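Local coordinates for protein lytic polysaccharide monooxygenase (Neurospora crassa, PDB 4QI8) that probably cleaves the glucosidic bonds of cellulose by oxidation, using a copper ion, a reducing agent and an oxygen co-substrate, at residues Pro73-Phe78 against Ile143-Ala148; Asn29-Asn34 against Ala153-Ile158; His104-Phe109 against Tyr204-Pro209. One frame throughout, in Å; residues are numbered along the deposited sequence.

Interaction 1 of 3, residues Pro73-Phe78 against Ile143-Ala148; sequences PGPMQF and IGLHVA
The ring of P73 lies against H146, its CG 3.7 Å from H146 CB and its CD 3.9 Å from H146 ND1, approaching the imidazole obliquely, the two groups crossing at about a right angle. This is the active-site end of two antiparallel strands, 76-82 and 134-144, in the beta-sandwich of the AA9 family. H146, probably part of the O2 site, stacks its ring on the copper ligand H72, the residue just before P73, and touches Q155 of the neighbouring strand. An alanine at P73 would probably leave H146 CB without its apolar neighbour on this side and its ring less firmly placed near H72. Two backbone bonds join the segments: L145 N to P73 O at 2.8 Å, almost in line with the carbonyl, and I143 N to P75 O at 3.0 Å, the donor tilted 28° from the carbonyl plane. As prolines, P73 and P75 have no N-H to return. Between these bonds G74 comes close enough for a CA-H...O contact to I143 O at 3.2 Å; any CB here would collide with that oxygen. P75 touches two aliphatic side chains through CD, 3.8 Å from L145 CD1 and 4.1 Å from I143 CB. Farther along, Q77 is buried, its amide held through OE1 by N206 ND2 and through NE2 by E141 OE1. The I143 branch that reaches it starts from CG1 anti to the carbonyl carbon, and its CD1 ends 4.1 Å from Q77 NE2.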
# COMPACT_ATOMS: atom_id res chain seq x y z
N PRO A 73 15.24 3.74 2.53
CA PRO A 73 14.62 4.30 3.73
C PRO A 73 13.28 4.95 3.42
O PRO A 73 13.14 5.69 2.45
CB PRO A 73 15.63 5.36 4.17
CG PRO A 73 16.25 5.81 2.88
CD PRO A 73 16.36 4.57 2.05
N GLY A 74 12.29 4.69 4.27
CA GLY A 74 11.00 5.32 4.16
C GLY A 74 9.90 4.40 4.63
O GLY A 74 10.15 3.27 5.07
N PRO A 75 8.65 4.89 4.56
CA PRO A 75 7.53 4.17 5.16
C PRO A 75 6.83 3.16 4.26
O PRO A 75 6.60 3.41 3.08
CB PRO A 75 6.54 5.29 5.47
CG PRO A 75 6.78 6.26 4.37
CD PRO A 75 8.27 6.26 4.18
N MET A 76 6.47 2.03 4.86
CA MET A 76 5.38 1.21 4.33
C MET A 76 4.04 1.82 4.68
O MET A 76 3.85 2.32 5.80
CB MET A 76 5.41 -0.20 4.92
CG MET A 76 6.58 -1.04 4.52
SD MET A 76 6.68 -1.39 2.74
CE MET A 76 5.14 -2.19 2.45
N GLN A 77 3.08 1.73 3.76
CA GLN A 77 1.69 2.11 4.04
C GLN A 77 0.78 1.11 3.33
O GLN A 77 1.12 0.60 2.26
CB GLN A 77 1.39 3.55 3.59
CG GLN A 77 2.49 4.52 3.96
CD GLN A 77 2.10 5.99 3.91
OE1 GLN A 77 2.58 6.78 4.73
NE2 GLN A 77 1.26 6.37 2.96
N PHE A 78 -0.37 0.83 3.94
CA PHE A 78 -1.36 -0.08 3.37
C PHE A 78 -2.74 0.55 3.38
O PHE A 78 -3.13 1.21 4.35
CB PHE A 78 -1.41 -1.41 4.14
CG PHE A 78 -0.16 -2.23 4.04
CD1 PHE A 78 0.06 -3.06 2.94
CD2 PHE A 78 0.81 -2.18 5.03
CE1 PHE A 78 1.20 -3.82 2.85
CE2 PHE A 78 1.97 -2.93 4.92
CZ PHE A 78 2.16 -3.74 3.83
N ILE A 143 7.54 3.83 0.28
CA ILE A 143 7.97 5.11 -0.27
C ILE A 143 9.43 5.32 0.07
O ILE A 143 9.78 5.60 1.22
CB ILE A 143 7.12 6.29 0.27
CG1 ILE A 143 5.62 5.96 0.24
CG2 ILE A 143 7.41 7.52 -0.56
CD1 ILE A 143 4.71 7.05 0.82
N GLY A 144 10.31 5.16 -0.92
CA GLY A 144 11.73 5.35 -0.73
C GLY A 144 12.07 6.82 -0.79
O GLY A 144 11.84 7.48 -1.81
N LEU A 145 12.64 7.34 0.30
CA LEU A 145 12.83 8.78 0.49
C LEU A 145 14.28 9.25 0.46
O LEU A 145 14.56 10.41 0.78
CB LEU A 145 12.19 9.21 1.82
CG LEU A 145 10.68 9.03 1.89
CD1 LEU A 145 10.21 9.36 3.29
CD2 LEU A 145 9.96 9.90 0.88
N HIS A 146 15.21 8.37 0.12
CA HIS A 146 16.63 8.71 0.21
C HIS A 146 17.06 9.93 -0.61
O HIS A 146 18.02 10.59 -0.22
CB HIS A 146 17.50 7.49 -0.13
CG HIS A 146 17.08 6.77 -1.37
ND1 HIS A 146 15.88 6.11 -1.46
CD2 HIS A 146 17.70 6.61 -2.56
CE1 HIS A 146 15.77 5.57 -2.66
NE2 HIS A 146 16.86 5.87 -3.35
N VAL A 147 16.39 10.20 -1.74
CA VAL A 147 16.72 11.36 -2.57
C VAL A 147 15.52 12.29 -2.78
O VAL A 147 15.49 13.10 -3.71
CB VAL A 147 17.34 10.93 -3.94
CG1 VAL A 147 18.69 10.25 -3.71
CG2 VAL A 147 16.41 9.99 -4.72
N ALA A 148 14.57 12.24 -1.85
CA ALA A 148 13.27 12.86 -2.03
C ALA A 148 13.21 14.37 -1.80
O ALA A 148 12.13 14.94 -1.81
CB ALA A 148 12.26 12.16 -1.14

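Interaction 2 of 3, residues Asn29-Asn34 against Ala153-Ile158; sequences NGFVDN and AAQFYI. With NO3 (nitrate ion), chain D.
N29 O meets the rim of the Y157 ring near its plane, and G30 O approaches the ring obliquely, 3.4 Å from Y157 CD1. The loop, next to the copper site of H1, H72 and Y157, runs past strand 155-166 of the AA9 beta-sandwich and pairs with it antiparallel at one point, V32. F31 turns its side chain onto the strand. Chi1 of 53° puts its CG between the backbone N and the carbonyl carbon, 3.6 Å from Q155 CB; the ring stacks on the Q155 amide, planes 7° apart, with Q155 CG over the ring centre. O2 of a nitrate ion, probably from the crystallisation liquor, lies over the opposite face and accepts a hydrogen bond from F31 N. The edge of the F31 ring is turned toward the Y157 face in an offset edge-to-face pair, with F31 CB also over that face. Y157 OH gives a 2.7 Å bond to Q155 OE1 from above the amide plane, tying together the two residues F31 rests on. V32 forms a single antiparallel hydrogen-bonded pair with F156, V32 N to F156 O and F156 N to V32 O, both 2.9 Å. Its CG2 faces I158 CD1, while V32 O lies at the edge of the F156 ring. At D33 a water takes over, donating to D33 O at 2.8 Å and to A154 O at 2.7 Å.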
# COMPACT_ATOMS: atom_id res chain seq x y z
N ASN A 29 11.85 -4.20 -11.28
CA ASN A 29 11.82 -3.91 -9.84
C ASN A 29 11.83 -2.42 -9.53
O ASN A 29 12.18 -2.02 -8.42
CB ASN A 29 12.98 -4.59 -9.10
CG ASN A 29 13.11 -6.03 -9.46
OD1 ASN A 29 12.14 -6.78 -9.39
ND2 ASN A 29 14.31 -6.43 -9.89
N GLY A 30 11.45 -1.59 -10.50
CA GLY A 30 11.55 -0.15 -10.33
C GLY A 30 10.34 0.48 -9.67
O GLY A 30 9.49 -0.20 -9.10
N PHE A 31 10.29 1.81 -9.74
CA PHE A 31 9.33 2.59 -8.98
C PHE A 31 8.43 3.44 -9.87
O PHE A 31 8.64 3.57 -11.08
CB PHE A 31 10.07 3.47 -7.94
CG PHE A 31 11.16 4.34 -8.50
CD1 PHE A 31 10.88 5.60 -8.98
CD2 PHE A 31 12.48 3.91 -8.52
CE1 PHE A 31 11.88 6.43 -9.45
CE2 PHE A 31 13.49 4.74 -9.01
CZ PHE A 31 13.19 6.00 -9.48
N VAL A 32 7.41 3.97 -9.22
CA VAL A 32 6.59 5.07 -9.70
C VAL A 32 7.11 6.35 -9.04
O VAL A 32 7.31 6.36 -7.84
CB VAL A 32 5.11 4.86 -9.28
CG1 VAL A 32 4.24 6.07 -9.62
CG2 VAL A 32 4.54 3.59 -9.89
N ASP A 33 7.35 7.41 -9.82
CA ASP A 33 7.72 8.69 -9.22
C ASP A 33 6.72 9.79 -9.58
O ASP A 33 6.95 10.95 -9.26
CB ASP A 33 9.16 9.10 -9.54
CG ASP A 33 9.42 9.29 -11.02
OD1 ASP A 33 8.44 9.38 -11.79
OD2 ASP A 33 10.62 9.36 -11.41
N ASN A 34 5.60 9.40 -10.18
CA ASN A 34 4.57 10.31 -10.65
C ASN A 34 3.30 10.10 -9.82
O ASN A 34 2.53 9.16 -10.08
CB ASN A 34 4.28 9.99 -12.12
CG ASN A 34 3.35 10.99 -12.75
OD1 ASN A 34 2.80 11.87 -12.07
ND2 ASN A 34 3.17 10.88 -14.06
N ALA A 153 11.14 12.94 -6.93
CA ALA A 153 12.25 12.05 -6.60
C ALA A 153 11.92 10.94 -5.60
O ALA A 153 12.70 10.01 -5.45
CB ALA A 153 13.46 12.84 -6.14
N ALA A 154 10.80 11.04 -4.90
CA ALA A 154 10.34 9.95 -4.04
C ALA A 154 10.04 8.74 -4.91
O ALA A 154 9.49 8.86 -6.01
CB ALA A 154 9.11 10.38 -3.26
N GLN A 155 10.36 7.56 -4.40
CA GLN A 155 10.25 6.31 -5.17
C GLN A 155 9.17 5.43 -4.56
O GLN A 155 9.34 4.87 -3.48
CB GLN A 155 11.60 5.57 -5.15
CG GLN A 155 12.70 6.38 -5.80
CD GLN A 155 14.05 5.69 -5.82
OE1 GLN A 155 14.22 4.58 -5.30
NE2 GLN A 155 15.03 6.37 -6.40
N PHE A 156 8.06 5.28 -5.27
CA PHE A 156 6.94 4.47 -4.78
C PHE A 156 6.99 3.06 -5.38
O PHE A 156 7.00 2.89 -6.60
CB PHE A 156 5.59 5.11 -5.15
CG PHE A 156 5.35 6.46 -4.51
CD1 PHE A 156 5.89 7.62 -5.04
CD2 PHE A 156 4.53 6.56 -3.40
CE1 PHE A 156 5.63 8.85 -4.46
CE2 PHE A 156 4.27 7.78 -2.82
CZ PHE A 156 4.82 8.93 -3.35
N TYR A 157 7.01 2.06 -4.50
CA TYR A 157 7.03 0.65 -4.89
C TYR A 157 5.68 0.08 -4.44
O TYR A 157 5.39 0.05 -3.25
CB TYR A 157 8.21 -0.07 -4.22
CG TYR A 157 9.55 0.51 -4.60
CD1 TYR A 157 10.22 0.06 -5.74
CD2 TYR A 157 10.15 1.52 -3.85
CE1 TYR A 157 11.43 0.59 -6.12
CE2 TYR A 157 11.37 2.06 -4.22
CZ TYR A 157 12.01 1.58 -5.35
OH TYR A 157 13.22 2.09 -5.76
N ILE A 158 4.85 -0.33 -5.40
CA ILE A 158 3.42 -0.53 -5.19
C ILE A 158 2.94 -1.86 -5.77
O ILE A 158 3.42 -2.27 -6.84
CB ILE A 158 2.62 0.62 -5.87
CG1 ILE A 158 2.91 1.95 -5.18
CG2 ILE A 158 1.12 0.34 -5.90
CD1 ILE A 158 2.60 3.16 -6.05
N NO3 D . 13.15 2.75 -12.34
O1 NO3 D . 13.55 3.11 -13.58
O2 NO3 D . 12.00 3.12 -11.76
O3 NO3 D . 13.98 1.94 -11.65
O HOH W 1 8.08 11.12 -6.65

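Interaction 3 of 3, residues His104-Phe109 against Tyr204-Pro209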
# COMPACT_ATOMS: atom_id res chain seq x y z
N HIS A 104 0.26 3.02 8.53
CA HIS A 104 1.43 3.70 8.01
C HIS A 104 2.56 3.66 9.01
O HIS A 104 2.35 3.61 10.22
CB HIS A 104 1.13 5.12 7.48
CG HIS A 104 0.68 6.13 8.50
ND1 HIS A 104 0.04 7.28 8.10
CD2 HIS A 104 0.81 6.22 9.85
CE1 HIS A 104 -0.22 8.03 9.15
NE2 HIS A 104 0.23 7.41 10.23
N GLU A 105 3.77 3.67 8.48
CA GLU A 105 4.98 3.52 9.28
C GLU A 105 5.54 4.87 9.71
O GLU A 105 5.70 5.77 8.89
CB GLU A 105 6.03 2.79 8.44
CG GLU A 105 7.34 2.54 9.15
CD GLU A 105 8.34 1.78 8.29
OE1 GLU A 105 7.95 1.22 7.23
OE2 GLU A 105 9.53 1.73 8.69
N GLN A 106 5.84 4.99 11.00
CA GLN A 106 6.62 6.11 11.51
C GLN A 106 8.06 5.67 11.74
O GLN A 106 8.29 4.58 12.27
CB GLN A 106 6.03 6.61 12.83
CG GLN A 106 4.88 7.56 12.65
CD GLN A 106 5.35 8.97 12.33
OE1 GLN A 106 5.96 9.63 13.17
NE2 GLN A 106 5.07 9.43 11.11
N PRO A 107 9.03 6.52 11.39
CA PRO A 107 10.42 6.20 11.71
C PRO A 107 10.72 6.41 13.18
O PRO A 107 9.94 7.06 13.88
CB PRO A 107 11.19 7.23 10.89
CG PRO A 107 10.29 8.43 10.88
CD PRO A 107 8.89 7.87 10.84
N THR A 108 11.83 5.86 13.62
CA THR A 108 12.42 6.22 14.88
C THR A 108 13.30 7.44 14.65
O THR A 108 14.05 7.51 13.67
CB THR A 108 13.24 5.05 15.43
OG1 THR A 108 12.38 3.93 15.65
CG2 THR A 108 13.96 5.42 16.71
N PHE A 109 13.18 8.42 15.55
CA PHE A 109 13.87 9.69 15.42
C PHE A 109 15.13 9.70 16.26
O PHE A 109 15.07 9.67 17.48
CB PHE A 109 12.95 10.83 15.82
CG PHE A 109 11.73 10.94 14.95
CD1 PHE A 109 11.81 11.55 13.71
CD2 PHE A 109 10.52 10.42 15.36
CE1 PHE A 109 10.70 11.63 12.89
CE2 PHE A 109 9.40 10.51 14.55
CZ PHE A 109 9.50 11.12 13.31
N TYR A 204 7.84 13.34 11.04
CA TYR A 204 7.59 12.85 9.69
C TYR A 204 6.09 12.78 9.46
O TYR A 204 5.38 12.07 10.17
CB TYR A 204 8.24 11.46 9.44
CG TYR A 204 7.89 10.97 8.05
CD1 TYR A 204 8.43 11.58 6.94
CD2 TYR A 204 6.97 9.94 7.85
CE1 TYR A 204 8.08 11.18 5.66
CE2 TYR A 204 6.61 9.55 6.57
CZ TYR A 204 7.16 10.17 5.49
OH TYR A 204 6.76 9.79 4.24
N LYS A 205 5.61 13.51 8.46
CA LYS A 205 4.19 13.51 8.15
C LYS A 205 3.90 12.55 7.00
O LYS A 205 4.11 12.87 5.83
CB LYS A 205 3.74 14.92 7.75
CG LYS A 205 2.25 15.04 7.47
CD LYS A 205 1.43 14.68 8.69
CE LYS A 205 -0.06 14.85 8.44
NZ LYS A 205 -0.82 14.36 9.63
N ASN A 206 3.41 11.36 7.32
CA ASN A 206 3.06 10.41 6.27
C ASN A 206 2.07 11.04 5.30
O ASN A 206 1.13 11.71 5.72
CB ASN A 206 2.38 9.18 6.85
CG ASN A 206 3.27 8.40 7.77
OD1 ASN A 206 3.42 8.76 8.94
ND2 ASN A 206 3.88 7.34 7.26
N PRO A 207 2.23 10.79 4.00
CA PRO A 207 1.24 11.30 3.06
C PRO A 207 -0.05 10.49 3.15
O PRO A 207 -0.06 9.33 3.59
CB PRO A 207 1.93 11.15 1.70
CG PRO A 207 2.80 9.97 1.88
CD PRO A 207 3.30 10.05 3.30
N GLY A 208 -1.13 11.13 2.75
CA GLY A 208 -2.42 10.50 2.73
C GLY A 208 -3.24 10.75 3.98
O GLY A 208 -2.84 11.49 4.88
N PRO A 209 -4.40 10.10 4.05
CA PRO A 209 -5.36 10.31 5.13
C PRO A 209 -4.92 9.66 6.42
O PRO A 209 -3.93 8.93 6.47
CB PRO A 209 -6.62 9.66 4.59
CG PRO A 209 -6.11 8.55 3.71
CD PRO A 209 -4.90 9.14 3.05
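The amide of N206 stacks on one face of the H104 imidazole, the two planes 13° apart and N206 CG 3.4 Å from H104 ND1, offset toward the ring rim. Here a loop near the C terminus packs on the segment leaving strand 99-104, beside the mixed sheet of the AA9 sandwich, with asparagine and glutamine amides bridging the two backbones. The tight part centres on buried N206. Its ND2 donates to E105 O at 2.9 Å, nearly straight at 178° and within its own amide plane, yet from above the plane of the carbonyl; ND2 also bonds Q77 OE1. H104 ND1 pairs with K101 NZ, a contact likely to favour an unprotonated ND1. The E105 carboxylate bonds M76 N and S117 N, outside the contact. On the exposed side Q106 bends at chi2 (-80°), so that CD folds back toward 204-209. Its NE2 then donates twice, to Y204 O and to N206 OD1, each at 2.8 Å; this holds the Q106 amide and, with the two ND2 bonds, limits the rotation of N206. Beyond Q106 the contact becomes looser and apolar. P107 CD lies 3.9 Å from Y204 CB, the ring and the tyrosine crossing at about a right angle, while the phenol oxygen reaches G191 O and the Y204 ring meets W115 edge-to-face. Partly exposed F109 closes this margin, its CZ 3.6 Å from Y204 N and 4.1 Å from Y204 CB.

From the N terminus, segment 29-34 waits until 153-158 for its partner, so interaction 2 closes a loop of 118 residues. Interaction 1 lies nested inside it, 73-78 meeting 143-148 to close a loop of 64. Segment 104-109 also falls within both loops, but its partner 204-209 comes after them, so interaction 3 closes a loop of 94 and crosses the other two. Interactions 1 and 2 share the mixed sheet, whose neighbouring strands are linked by a probable hydrogen bond between G144 N and Q155 O, 2.8 Å. Interaction 3 abuts interaction 1 beside strands 76-82 and 99-104, but does not touch interaction 2, the centres being about 17 Å apart.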